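Local coordinates for acetylserotonin O-methyltransferase (Homo sapiens, PDB 4A6D), which catalyses the last step of melatonin synthesis, transferring a methyl group from S-adenosylmethionine to the hydroxyl of N-acetylserotonin, and works as a homodimer, at residues A[25-30]-A[106-111]; A[42-46]-A[78-84]; A[160-164]-A[250-254]; A[266-270]-A[320-326]. All coordinates share one frame; numbering follows the deposited sequence.

Contact 1 of 4, residues A[25-30]-A[106-111]; sequences LFAACE and LKYMGR. With SO4 (sulfate ion), chain F.
F26 and L106 carry most of this helix-helix crossing: segments 25-30 and 106-111, on helix 7-31 of the dimerisation domain and helix 103-117, run with 120° between their directions. The F26 ring lies with one face over the backbone of 106-111: CD2 is 3.3 Å from G110 CA, CD1 sits equally near L106 O, and CZ touches M109 CB. G110, lacking a side chain, lets the ring come this close. Cutting F26 back to an alanine is likely to open a gap over G110 and leave M109 CB without its aromatic neighbour. The L106 fork spreads, CD1 against C29 SG (3.7 Å) and CD2 toward L25 CD2 and F26 CE1. K107 NZ bonds to a sulfate oxygen, and R111 NH1 reaches the same ion weakly. At the polar end R111 grips E30 in a side-on salt bridge, E30 OE2 being bridged to R125 of the second subunit. Both R111 NE and R111 NH2 lie 2.8 Å from E30 OE1, reaching it from the same face of the carboxylate.

Contact 2 of 4, residues A[42-46]-A[78-84]; sequences GPLDV and RGGKAFY
L44 and Y84 form a single antiparallel bridge, a hydrogen-bonded pair in which L44 N donates to Y84 O (3.1 Å) and Y84 N returns an almost straight bond to L44 O (2.9 Å, 174°). The loop 42-46 thereby lies along strand 81-86 of the beta hairpin 73-86 in the dimerisation domain, a winged-helix-like unit judging by its helix-turn-helix kinship; a type II' turn from R78 to K81 closes the hairpin. On one flank of the bridge P43 packs its CB against F83 CB (3.9 Å), while its CG meets the guanidinium of R78, whose extended chain reaches back over the proline from the turn. D45 runs alongside F83, pointing the same way, and its CB makes an off-centre CH-pi contact with the ring. Its CG is turned between the backbone N and the carbonyl carbon (chi1 57°), which suits its N-cap role: OD1 accepts from A48 N at the start of helix 46-53, while OD2 comes 3.4 Å from K81 CD. The D45 backbone adds a CA-H...O contact to A82 O. On the other flank Y84 reaches toward helix 57-69, where its OH bonds to D65. V46 lies beside this tyrosine, its CG2 3.8 Å from Y84 CE1.

Contact 3 of 4, residues A[160-164]-A[250-254]; sequences LQEVW and LARVL. With SAM (S-adenosylmethionine), chain D.
R252 reaches from the end of strand 247-251 to the 160-164 segment, past the carboxylate of S-adenosylmethionine. R252 CB starts 3.8 Å from atom O of that carboxylate, and R252 CG stays 4.1 Å from the same oxygen. Bends at chi2 (136°) and chi3 (112°) then swing the chain round, and CD passes W164 CZ2 at 3.4 Å, with the indole and guanidinium planes nearly perpendicular. Beyond NE, the guanidinium is sandwiched: V163 CG1 lies over one face, 3.7 Å from R252 NH2, and L160 CD2 over the opposite one. NH1 bonds to two acceptors, L160 O at 3.2 Å, close to the guanidinium plane, and the cofactor O at the same distance. V163 CG1 also sits over the centre of the W164 ring, which probably helps fix the indole beside the arginine. From there W164 NE1 gives a straight bond to the other carboxylate oxygen, OXT (2.8 Å, 168°), and A251 O accepts from the cofactor's amino N. The arginine would thus probably offset the carboxylate's charge, while the indole N-H adds a hydrogen bond and a strand-end carbonyl holds the amino group. This is the methionine end of the S-adenosylmethionine pocket in a Rossmann-like class I methyltransferase.

Contact 4 of 4, residues A[266-270]-A[320-326]; sequences LERIY and LLSSAGF. With ZN (zinc ion), chain B.
L266 presses its CB on A324 CB (3.6 Å) where segments 266-270 and 320-324, on helices 259-272 and 314-324, have axes 9.3 Å apart and cross at -50°. Further apolar packing comes from L266 CD1 on L320 CB and L266 CD2 on L321 CD2. Aromatic contacts follow: Y270 points its CD1 edge at the centre of the F326 face, a T-shaped pair with planes at 88°, and F326 CZ reaches I269 CG2. The chi1 of Y270 (-178°) swings its ring away from the backbone N and against the turn after helix 314-324, where G325 CA makes a CH-pi contact over its face (3.8 Å to the centroid). Among the polar contacts, a water joins Y270 OH to G325 O. A leucine in place of Y270 would probably lose this water link and leave the F326 face without its edge-on ring. In the metal site, E267 OE1 binds zinc at 2.2 Å, together with a water and H271. The positive phi of G325 belongs to a Schellman motif, and a side chain there would run into Y270. Helix 314-324 ends against helix 259-272, which packs on strands 247-251 and 278-283 of the Rossmann-like methyltransferase domain.

Contacts 1 and 2 belong to the dimerisation side of the chain, their centres 25 Å apart, and both touch the second subunit. Contact 3 holds the S-adenosylmethionine carboxylate near the centre of the chain, its R252 side chain about 3 Å from that of H255, the probable catalytic base. Contact 1 comes within about 5 Å of contact 3 at the nearest atoms, and its M109 side chain lies about 7 Å from that of substrate-binding Q306. Contacts 3 and 4 touch directly: L250 CD1 meets I269 CD1 at 3.7 Å, passing from strand 247-251 to helix 259-272. Contact 2, 60 Å from contact 4 between centres, lies far from the cofactor.

Contact 1 of 4, residues A[25-30]-A[106-111]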
loop_
_atom_site.group_PDB
_atom_site.type_symbol
_atom_site.label_atom_id
_atom_site.label_comp_id
_atom_site.label_asym_id
_atom_site.label_seq_id
_atom_site.Cartn_x
_atom_site.Cartn_y
_atom_site.Cartn_z
ATOM N N LEU A 25 6.729 -6.310 2.852
ATOM C CA LEU A 25 6.522 -6.928 4.156
ATOM C C LEU A 25 5.725 -8.231 4.020
ATOM O O LEU A 25 6.139 -9.240 4.583
ATOM C CB LEU A 25 5.791 -5.953 5.098
ATOM C CG LEU A 25 5.346 -6.484 6.488
ATOM C CD1 LEU A 25 6.543 -6.909 7.319
ATOM C CD2 LEU A 25 4.566 -5.424 7.250
ATOM N N PHE A 26 4.608 -8.208 3.255
ATOM C CA PHE A 26 3.720 -9.349 3.016
ATOM C C PHE A 26 4.449 -10.483 2.304
ATOM O O PHE A 26 4.317 -11.635 2.717
ATOM C CB PHE A 26 2.464 -8.926 2.208
ATOM C CG PHE A 26 1.553 -7.854 2.800
ATOM C CD1 PHE A 26 1.556 -7.583 4.169
ATOM C CD2 PHE A 26 0.689 -7.125 1.986
ATOM C CE1 PHE A 26 0.722 -6.592 4.711
ATOM C CE2 PHE A 26 -0.155 -6.150 2.527
ATOM C CZ PHE A 26 -0.138 -5.891 3.887
ATOM N N ALA A 27 5.231 -10.156 1.246
ATOM C CA ALA A 27 5.989 -11.124 0.450
ATOM C C ALA A 27 7.143 -11.702 1.237
ATOM O O ALA A 27 7.417 -12.886 1.108
ATOM C CB ALA A 27 6.489 -10.490 -0.836
ATOM N N ALA A 28 7.800 -10.889 2.073
ATOM C CA ALA A 28 8.880 -11.361 2.935
ATOM C C ALA A 28 8.297 -12.386 3.925
ATOM O O ALA A 28 8.955 -13.389 4.204
ATOM C CB ALA A 28 9.498 -10.196 3.688
ATOM N N CYS A 29 7.041 -12.152 4.407
ATOM C CA CYS A 29 6.307 -13.053 5.313
ATOM C C CYS A 29 5.906 -14.328 4.567
ATOM O O CYS A 29 6.208 -15.421 5.049
ATOM C CB CYS A 29 5.093 -12.364 5.931
ATOM S SG CYS A 29 5.478 -11.329 7.364
ATOM N N GLU A 30 5.268 -14.188 3.379
ATOM C CA GLU A 30 4.857 -15.305 2.530
ATOM C C GLU A 30 6.064 -16.202 2.136
ATOM O O GLU A 30 5.923 -17.421 2.100
ATOM C CB GLU A 30 4.062 -14.804 1.290
ATOM C CG GLU A 30 3.866 -15.860 0.191
ATOM C CD GLU A 30 2.597 -15.891 -0.650
ATOM O OE1 GLU A 30 1.528 -15.470 -0.156
ATOM O OE2 GLU A 30 2.665 -16.403 -1.792
ATOM N N LEU A 106 -0.512 -10.580 8.532
ATOM C CA LEU A 106 0.191 -9.919 7.437
ATOM C C LEU A 106 -0.054 -10.635 6.114
ATOM O O LEU A 106 -0.500 -9.997 5.164
ATOM C CB LEU A 106 1.672 -9.768 7.757
ATOM C CG LEU A 106 1.995 -8.848 8.931
ATOM C CD1 LEU A 106 3.472 -8.761 9.132
ATOM C CD2 LEU A 106 1.427 -7.463 8.725
ATOM N N LYS A 107 0.085 -11.973 6.102
ATOM C CA LYS A 107 -0.220 -12.821 4.954
ATOM C C LYS A 107 -1.705 -12.662 4.576
ATOM O O LYS A 107 -2.009 -12.567 3.395
ATOM C CB LYS A 107 0.078 -14.284 5.288
ATOM C CG LYS A 107 1.556 -14.636 5.373
ATOM C CD LYS A 107 1.703 -16.005 6.008
ATOM C CE LYS A 107 3.104 -16.530 5.927
ATOM N NZ LYS A 107 3.163 -17.938 6.382
ATOM N N TYR A 108 -2.622 -12.581 5.569
ATOM C CA TYR A 108 -4.054 -12.402 5.286
ATOM C C TYR A 108 -4.346 -11.035 4.658
ATOM O O TYR A 108 -5.121 -10.976 3.706
ATOM C CB TYR A 108 -4.922 -12.643 6.536
ATOM C CG TYR A 108 -6.402 -12.421 6.306
ATOM C CD1 TYR A 108 -7.215 -13.444 5.820
ATOM C CD2 TYR A 108 -6.991 -11.184 6.559
ATOM C CE1 TYR A 108 -8.582 -13.247 5.613
ATOM C CE2 TYR A 108 -8.356 -10.973 6.352
ATOM C CZ TYR A 108 -9.146 -12.007 5.877
ATOM O OH TYR A 108 -10.486 -11.792 5.654
ATOM N N MET A 109 -3.764 -9.940 5.222
ATOM C CA MET A 109 -3.895 -8.563 4.699
ATOM C C MET A 109 -3.400 -8.534 3.220
ATOM O O MET A 109 -4.043 -7.945 2.343
ATOM C CB MET A 109 -3.055 -7.562 5.525
ATOM C CG MET A 109 -3.609 -7.244 6.893
ATOM S SD MET A 109 -2.776 -5.784 7.570
ATOM C CE MET A 109 -2.987 -6.026 9.179
ATOM N N GLY A 110 -2.297 -9.233 2.977
ATOM C CA GLY A 110 -1.690 -9.344 1.662
ATOM C C GLY A 110 -2.525 -10.071 0.640
ATOM O O GLY A 110 -2.644 -9.606 -0.488
ATOM N N ARG A 111 -3.122 -11.196 1.036
ATOM C CA ARG A 111 -3.933 -12.067 0.177
ATOM C C ARG A 111 -5.389 -11.622 -0.009
ATOM O O ARG A 111 -5.945 -11.854 -1.073
ATOM C CB ARG A 111 -3.864 -13.539 0.665
ATOM C CG ARG A 111 -2.476 -14.181 0.493
ATOM C CD ARG A 111 -2.207 -15.370 1.410
ATOM N NE ARG A 111 -0.774 -15.689 1.465
ATOM C CZ ARG A 111 -0.217 -16.549 2.315
ATOM N NH1 ARG A 111 -0.963 -17.193 3.203
ATOM N NH2 ARG A 111 1.093 -16.768 2.285
HETATM S S SO4 F . 0.092 -20.048 5.464
HETATM O O1 SO4 F . 1.090 -19.527 4.511
HETATM O O2 SO4 F . -1.198 -20.189 4.784
HETATM O O3 SO4 F . 0.534 -21.350 5.957
HETATM O O4 SO4 F . -0.055 -19.125 6.611
#

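Contact 2 of 4, residues A[42-46]-A[78-84]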
loop_
_atom_site.group_PDB
_atom_site.type_symbol
_atom_site.label_atom_id
_atom_site.label_comp_id
_atom_site.label_asym_id
_atom_site.label_seq_id
_atom_site.Cartn_x
_atom_site.Cartn_y
_atom_site.Cartn_z
ATOM N N GLY A 42 23.630 -18.625 11.963
ATOM C CA GLY A 42 24.063 -17.234 12.020
ATOM C C GLY A 42 23.451 -16.407 10.904
ATOM O O GLY A 42 22.384 -16.766 10.389
ATOM N N PRO A 43 24.093 -15.282 10.503
ATOM C CA PRO A 43 23.541 -14.482 9.396
ATOM C C PRO A 43 23.749 -15.153 8.036
ATOM O O PRO A 43 24.706 -15.912 7.873
ATOM C CB PRO A 43 24.296 -13.159 9.510
ATOM C CG PRO A 43 25.600 -13.525 10.102
ATOM C CD PRO A 43 25.353 -14.703 11.011
ATOM N N LEU A 44 22.858 -14.869 7.063
ATOM C CA LEU A 44 22.896 -15.467 5.719
ATOM C C LEU A 44 23.089 -14.463 4.576
ATOM O O LEU A 44 22.521 -13.368 4.628
ATOM C CB LEU A 44 21.584 -16.234 5.435
ATOM C CG LEU A 44 21.150 -17.374 6.337
ATOM C CD1 LEU A 44 19.768 -17.835 5.946
ATOM C CD2 LEU A 44 22.123 -18.538 6.263
ATOM N N ASP A 45 23.795 -14.884 3.500
ATOM C CA ASP A 45 23.965 -14.059 2.293
ATOM C C ASP A 45 22.760 -14.248 1.345
ATOM O O ASP A 45 21.917 -15.112 1.613
ATOM C CB ASP A 45 25.311 -14.333 1.577
ATOM C CG ASP A 45 25.589 -15.765 1.139
ATOM O OD1 ASP A 45 24.633 -16.466 0.729
ATOM O OD2 ASP A 45 26.772 -16.161 1.132
ATOM N N VAL A 46 22.681 -13.446 0.252
ATOM C CA VAL A 46 21.612 -13.465 -0.773
ATOM C C VAL A 46 21.376 -14.883 -1.331
ATOM O O VAL A 46 20.244 -15.363 -1.311
ATOM C CB VAL A 46 21.843 -12.409 -1.912
ATOM C CG1 VAL A 46 20.785 -12.515 -3.015
ATOM C CG2 VAL A 46 21.885 -10.989 -1.355
ATOM N N ARG A 78 31.133 -9.111 5.374
ATOM C CA ARG A 78 32.181 -10.109 5.618
ATOM C C ARG A 78 32.752 -10.476 4.251
ATOM O O ARG A 78 32.017 -11.005 3.404
ATOM C CB ARG A 78 31.661 -11.353 6.353
ATOM C CG ARG A 78 31.320 -11.149 7.821
ATOM C CD ARG A 78 30.608 -12.384 8.340
ATOM N NE ARG A 78 29.989 -12.184 9.652
ATOM C CZ ARG A 78 29.211 -13.080 10.251
ATOM N NH1 ARG A 78 28.943 -14.238 9.660
ATOM N NH2 ARG A 78 28.692 -12.823 11.445
ATOM N N GLY A 79 34.033 -10.130 4.037
ATOM C CA GLY A 79 34.716 -10.358 2.774
ATOM C C GLY A 79 34.001 -9.623 1.658
ATOM O O GLY A 79 33.559 -8.484 1.849
ATOM N N GLY A 80 33.809 -10.309 0.533
ATOM C CA GLY A 80 33.081 -9.764 -0.612
ATOM C C GLY A 80 31.603 -10.123 -0.628
ATOM O O GLY A 80 31.067 -10.472 -1.688
ATOM N N LYS A 81 30.924 -10.038 0.552
ATOM C CA LYS A 81 29.514 -10.400 0.693
ATOM C C LYS A 81 28.782 -9.753 1.876
ATOM O O LYS A 81 29.312 -9.677 2.993
ATOM C CB LYS A 81 29.374 -11.932 0.820
ATOM C CG LYS A 81 28.883 -12.635 -0.437
ATOM C CD LYS A 81 29.104 -14.148 -0.347
ATOM C CE LYS A 81 29.163 -14.815 -1.705
ATOM N NZ LYS A 81 30.382 -14.439 -2.484
ATOM N N ALA A 82 27.512 -9.370 1.624
ATOM C CA ALA A 82 26.553 -8.855 2.612
ATOM C C ALA A 82 25.928 -10.053 3.287
ATOM O O ALA A 82 25.633 -11.047 2.619
ATOM C CB ALA A 82 25.459 -8.046 1.924
ATOM N N PHE A 83 25.743 -9.954 4.612
ATOM C CA PHE A 83 25.117 -10.960 5.467
ATOM C C PHE A 83 23.983 -10.328 6.254
ATOM O O PHE A 83 24.175 -9.326 6.947
ATOM C CB PHE A 83 26.143 -11.646 6.378
ATOM C CG PHE A 83 27.056 -12.576 5.617
ATOM C CD1 PHE A 83 26.688 -13.892 5.374
ATOM C CD2 PHE A 83 28.273 -12.128 5.119
ATOM C CE1 PHE A 83 27.523 -14.747 4.651
ATOM C CE2 PHE A 83 29.108 -12.983 4.395
ATOM C CZ PHE A 83 28.731 -14.292 4.181
ATOM N N TYR A 84 22.788 -10.899 6.107
ATOM C CA TYR A 84 21.558 -10.400 6.705
ATOM C C TYR A 84 21.206 -11.129 7.960
ATOM O O TYR A 84 21.455 -12.326 8.072
ATOM C CB TYR A 84 20.411 -10.493 5.692
ATOM C CG TYR A 84 20.720 -9.774 4.398
ATOM C CD1 TYR A 84 21.388 -10.420 3.357
ATOM C CD2 TYR A 84 20.415 -8.426 4.238
ATOM C CE1 TYR A 84 21.751 -9.740 2.193
ATOM C CE2 TYR A 84 20.760 -7.740 3.072
ATOM C CZ TYR A 84 21.430 -8.401 2.056
ATOM O OH TYR A 84 21.698 -7.740 0.893
#

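Contact 3 of 4, residues A[160-164]-A[250-254]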
loop_
_atom_site.group_PDB
_atom_site.type_symbol
_atom_site.label_atom_id
_atom_site.label_comp_id
_atom_site.label_asym_id
_atom_site.label_seq_id
_atom_site.Cartn_x
_atom_site.Cartn_y
_atom_site.Cartn_z
ATOM N N LEU A 160 -6.493 -13.669 12.990
ATOM C CA LEU A 160 -7.175 -12.963 14.074
ATOM C C LEU A 160 -6.677 -13.194 15.499
ATOM O O LEU A 160 -6.695 -12.251 16.294
ATOM C CB LEU A 160 -8.709 -13.014 13.931
ATOM C CG LEU A 160 -9.261 -11.896 13.009
ATOM C CD1 LEU A 160 -9.015 -12.183 11.528
ATOM C CD2 LEU A 160 -10.708 -11.651 13.242
ATOM N N GLN A 161 -6.158 -14.399 15.803
ATOM C CA GLN A 161 -5.649 -14.717 17.143
ATOM C C GLN A 161 -4.400 -13.938 17.553
ATOM O O GLN A 161 -4.154 -13.703 18.748
ATOM C CB GLN A 161 -5.450 -16.236 17.314
ATOM C CG GLN A 161 -4.170 -16.839 16.739
ATOM C CD GLN A 161 -4.011 -18.300 17.088
ATOM O OE1 GLN A 161 -4.813 -18.893 17.839
ATOM N NE2 GLN A 161 -2.955 -18.910 16.550
ATOM N N GLU A 162 -3.623 -13.532 16.537
ATOM C CA GLU A 162 -2.347 -12.854 16.649
ATOM C C GLU A 162 -2.330 -11.539 17.420
ATOM O O GLU A 162 -1.403 -11.335 18.219
ATOM C CB GLU A 162 -1.660 -12.784 15.295
ATOM C CG GLU A 162 -1.180 -14.150 14.837
ATOM C CD GLU A 162 -0.407 -14.157 13.539
ATOM O OE1 GLU A 162 -0.623 -13.244 12.711
ATOM O OE2 GLU A 162 0.396 -15.096 13.335
ATOM N N VAL A 163 -3.355 -10.674 17.245
ATOM C CA VAL A 163 -3.378 -9.395 17.972
ATOM C C VAL A 163 -3.444 -9.564 19.507
ATOM O O VAL A 163 -2.826 -8.781 20.252
ATOM C CB VAL A 163 -4.410 -8.379 17.422
ATOM C CG1 VAL A 163 -5.845 -8.769 17.803
ATOM C CG2 VAL A 163 -4.068 -6.949 17.879
ATOM N N TRP A 164 -4.143 -10.620 19.966
ATOM C CA TRP A 164 -4.297 -10.878 21.389
ATOM C C TRP A 164 -3.016 -11.233 22.141
ATOM O O TRP A 164 -2.934 -11.005 23.351
ATOM C CB TRP A 164 -5.494 -11.791 21.656
ATOM C CG TRP A 164 -6.729 -11.361 20.900
ATOM C CD1 TRP A 164 -7.438 -12.103 20.002
ATOM C CD2 TRP A 164 -7.332 -10.050 20.908
ATOM N NE1 TRP A 164 -8.446 -11.341 19.448
ATOM C CE2 TRP A 164 -8.415 -10.082 20.000
ATOM C CE3 TRP A 164 -7.034 -8.832 21.576
ATOM C CZ2 TRP A 164 -9.221 -8.963 19.758
ATOM C CZ3 TRP A 164 -7.828 -7.717 21.329
ATOM C CH2 TRP A 164 -8.909 -7.790 20.428
ATOM N N LEU A 250 -17.719 -9.383 23.502
ATOM C CA LEU A 250 -17.870 -9.186 22.051
ATOM C C LEU A 250 -16.617 -8.473 21.522
ATOM O O LEU A 250 -16.531 -7.237 21.592
ATOM C CB LEU A 250 -19.145 -8.398 21.674
ATOM C CG LEU A 250 -20.510 -9.081 21.748
ATOM C CD1 LEU A 250 -21.604 -8.070 21.497
ATOM C CD2 LEU A 250 -20.652 -10.164 20.703
ATOM N N ALA A 251 -15.592 -9.259 21.116
ATOM C CA ALA A 251 -14.318 -8.703 20.596
ATOM C C ALA A 251 -14.362 -8.781 19.078
ATOM O O ALA A 251 -14.501 -9.872 18.513
ATOM C CB ALA A 251 -13.119 -9.470 21.140
ATOM N N ARG A 252 -14.337 -7.603 18.425
ATOM C CA ARG A 252 -14.390 -7.445 16.969
ATOM C C ARG A 252 -15.604 -8.136 16.345
ATOM O O ARG A 252 -15.513 -8.751 15.283
ATOM C CB ARG A 252 -13.073 -7.872 16.301
ATOM C CG ARG A 252 -11.885 -6.954 16.599
ATOM C CD ARG A 252 -10.705 -7.831 16.888
ATOM N NE ARG A 252 -9.679 -7.737 15.866
ATOM C CZ ARG A 252 -8.743 -8.657 15.646
ATOM N NH1 ARG A 252 -8.747 -9.795 16.324
ATOM N NH2 ARG A 252 -7.812 -8.454 14.722
ATOM N N VAL A 253 -16.744 -8.037 17.014
ATOM C CA VAL A 253 -17.956 -8.615 16.470
ATOM C C VAL A 253 -18.798 -7.450 15.974
ATOM O O VAL A 253 -19.135 -7.423 14.817
ATOM C CB VAL A 253 -18.697 -9.518 17.511
ATOM C CG1 VAL A 253 -20.099 -9.872 17.033
ATOM C CG2 VAL A 253 -17.888 -10.772 17.823
ATOM N N LEU A 254 -19.091 -6.469 16.837
ATOM C CA LEU A 254 -19.944 -5.318 16.509
ATOM C C LEU A 254 -19.494 -4.514 15.273
ATOM O O LEU A 254 -20.319 -4.081 14.467
ATOM C CB LEU A 254 -20.133 -4.410 17.764
ATOM C CG LEU A 254 -20.931 -5.004 18.941
ATOM C CD1 LEU A 254 -21.132 -3.975 20.050
ATOM C CD2 LEU A 254 -22.301 -5.556 18.491
HETATM N N SAM D . -13.481 -12.467 18.641
HETATM C CA SAM D . -12.398 -12.888 17.725
HETATM C C SAM D . -11.145 -11.990 17.657
HETATM O O SAM D . -11.277 -10.810 17.906
HETATM O OXT SAM D . -9.985 -12.417 17.352
HETATM C CB SAM D . -13.035 -13.119 16.378
HETATM C CG SAM D . -13.504 -11.831 15.690
HETATM S SD SAM D . -14.134 -12.277 14.032
HETATM C CE SAM D . -14.141 -10.710 13.262
HETATM C "C5'" SAM D . -15.940 -12.363 14.267
HETATM C "C4'" SAM D . -16.216 -13.776 14.801
HETATM O "O4'" SAM D . -17.627 -13.869 14.873
HETATM C "C3'" SAM D . -15.721 -14.905 13.817
HETATM O "O3'" SAM D . -14.941 -15.895 14.508
HETATM C "C2'" SAM D . -17.065 -15.436 13.218
HETATM O "O2'" SAM D . -17.116 -16.802 12.805
HETATM C "C1'" SAM D . -18.025 -15.179 14.393
HETATM N N9 SAM D . -19.441 -15.129 13.971
HETATM C C8 SAM D . -19.959 -14.429 12.884
HETATM N N7 SAM D . -21.246 -14.600 12.818
HETATM C C5 SAM D . -21.646 -15.472 13.824
HETATM C C6 SAM D . -22.861 -16.046 14.244
HETATM N N6 SAM D . -24.005 -15.691 13.612
HETATM N N1 SAM D . -22.878 -16.868 15.354
HETATM C C2 SAM D . -21.748 -17.223 15.982
HETATM N N3 SAM D . -20.575 -16.699 15.594
HETATM C C4 SAM D . -20.480 -15.803 14.592
#

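Contact 4 of 4, residues A[266-270]-A[320-326]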
loop_
_atom_site.group_PDB
_atom_site.type_symbol
_atom_site.label_atom_id
_atom_site.label_comp_id
_atom_site.label_asym_id
_atom_site.label_seq_id
_atom_site.Cartn_x
_atom_site.Cartn_y
_atom_site.Cartn_z
ATOM N N LEU A 266 -27.379 -7.346 20.607
ATOM C CA LEU A 266 -27.311 -6.759 21.918
ATOM C C LEU A 266 -28.559 -7.035 22.745
ATOM O O LEU A 266 -28.431 -7.337 23.931
ATOM C CB LEU A 266 -26.971 -5.271 21.874
ATOM C CG LEU A 266 -25.544 -4.902 21.387
ATOM C CD1 LEU A 266 -25.381 -3.430 21.339
ATOM C CD2 LEU A 266 -24.478 -5.509 22.267
ATOM N N GLU A 267 -29.747 -7.007 22.092
ATOM C CA GLU A 267 -31.056 -7.267 22.688
ATOM C C GLU A 267 -31.153 -8.711 23.211
ATOM O O GLU A 267 -31.570 -8.929 24.349
ATOM C CB GLU A 267 -32.183 -6.957 21.683
ATOM C CG GLU A 267 -32.526 -5.477 21.535
ATOM C CD GLU A 267 -33.363 -4.811 22.622
ATOM O OE1 GLU A 267 -33.616 -5.437 23.679
ATOM O OE2 GLU A 267 -33.775 -3.647 22.406
ATOM N N ARG A 268 -30.692 -9.679 22.408
ATOM C CA ARG A 268 -30.676 -11.113 22.748
ATOM C C ARG A 268 -29.794 -11.367 23.971
ATOM O O ARG A 268 -30.216 -12.083 24.872
ATOM C CB ARG A 268 -30.213 -11.933 21.537
ATOM C CG ARG A 268 -31.219 -11.844 20.384
ATOM C CD ARG A 268 -31.106 -12.924 19.312
ATOM N NE ARG A 268 -30.122 -13.942 19.646
ATOM C CZ ARG A 268 -30.410 -15.150 20.102
ATOM N NH1 ARG A 268 -31.675 -15.551 20.188
ATOM N NH2 ARG A 268 -29.440 -15.982 20.434
ATOM N N ILE A 269 -28.592 -10.724 24.010
ATOM C CA ILE A 269 -27.625 -10.804 25.116
ATOM C C ILE A 269 -28.243 -10.194 26.353
ATOM O O ILE A 269 -28.190 -10.809 27.411
ATOM C CB ILE A 269 -26.290 -10.095 24.763
ATOM C CG1 ILE A 269 -25.612 -10.756 23.528
ATOM C CG2 ILE A 269 -25.356 -10.017 25.997
ATOM C CD1 ILE A 269 -24.334 -9.954 23.049
ATOM N N TYR A 270 -28.830 -8.994 26.230
ATOM C CA TYR A 270 -29.473 -8.339 27.363
ATOM C C TYR A 270 -30.522 -9.254 28.051
ATOM O O TYR A 270 -30.441 -9.465 29.258
ATOM C CB TYR A 270 -30.092 -6.997 26.958
ATOM C CG TYR A 270 -30.718 -6.290 28.146
ATOM C CD1 TYR A 270 -29.947 -5.521 29.005
ATOM C CD2 TYR A 270 -32.085 -6.393 28.404
ATOM C CE1 TYR A 270 -30.505 -4.914 30.121
ATOM C CE2 TYR A 270 -32.661 -5.773 29.513
ATOM C CZ TYR A 270 -31.868 -5.040 30.370
ATOM O OH TYR A 270 -32.444 -4.359 31.408
ATOM N N LEU A 320 -26.052 2.355 21.332
ATOM C CA LEU A 320 -26.336 0.945 21.049
ATOM C C LEU A 320 -26.570 0.124 22.300
ATOM O O LEU A 320 -27.614 -0.523 22.398
ATOM C CB LEU A 320 -25.269 0.296 20.131
ATOM C CG LEU A 320 -25.261 0.724 18.655
ATOM C CD1 LEU A 320 -24.038 0.177 17.926
ATOM C CD2 LEU A 320 -26.496 0.242 17.920
ATOM N N LEU A 321 -25.629 0.175 23.266
ATOM C CA LEU A 321 -25.753 -0.578 24.521
ATOM C C LEU A 321 -26.885 -0.070 25.403
ATOM O O LEU A 321 -27.602 -0.871 26.001
ATOM C CB LEU A 321 -24.428 -0.617 25.299
ATOM C CG LEU A 321 -23.344 -1.492 24.661
ATOM C CD1 LEU A 321 -21.984 -1.156 25.213
ATOM C CD2 LEU A 321 -23.635 -2.962 24.866
ATOM N N SER A 322 -27.075 1.253 25.455
ATOM C CA SER A 322 -28.155 1.826 26.253
ATOM C C SER A 322 -29.544 1.435 25.703
ATOM O O SER A 322 -30.441 1.203 26.484
ATOM C CB SER A 322 -28.006 3.340 26.334
ATOM O OG SER A 322 -28.908 3.849 27.294
ATOM N N SER A 323 -29.714 1.360 24.361
ATOM C CA SER A 323 -31.001 1.024 23.742
ATOM C C SER A 323 -31.386 -0.429 23.978
ATOM O O SER A 323 -32.575 -0.735 24.041
ATOM C CB SER A 323 -30.966 1.300 22.242
ATOM O OG SER A 323 -31.477 2.595 21.974
ATOM N N ALA A 324 -30.372 -1.323 24.029
ATOM C CA ALA A 324 -30.521 -2.745 24.265
ATOM C C ALA A 324 -30.951 -2.996 25.719
ATOM O O ALA A 324 -31.509 -4.053 25.994
ATOM C CB ALA A 324 -29.222 -3.468 23.957
ATOM N N GLY A 325 -30.734 -2.012 26.604
ATOM C CA GLY A 325 -31.163 -2.067 28.003
ATOM C C GLY A 325 -30.048 -1.909 29.026
ATOM O O GLY A 325 -30.329 -1.717 30.205
ATOM N N PHE A 326 -28.770 -2.062 28.601
ATOM C CA PHE A 326 -27.601 -1.965 29.493
ATOM C C PHE A 326 -27.437 -0.585 30.117
ATOM O O PHE A 326 -27.894 0.401 29.554
ATOM C CB PHE A 326 -26.325 -2.380 28.760
ATOM C CG PHE A 326 -26.359 -3.808 28.275
ATOM C CD1 PHE A 326 -26.159 -4.866 29.162
ATOM C CD2 PHE A 326 -26.629 -4.099 26.939
ATOM C CE1 PHE A 326 -26.186 -6.182 28.717
ATOM C CE2 PHE A 326 -26.649 -5.420 26.487
ATOM C CZ PHE A 326 -26.423 -6.453 27.377
HETATM ZN ZN ZN B . -35.358 -5.641 24.942
HETATM O O HOH W 1 -30.400 -2.923 32.903
HETATM O O HOH W 2 -37.345 -5.521 25.895
#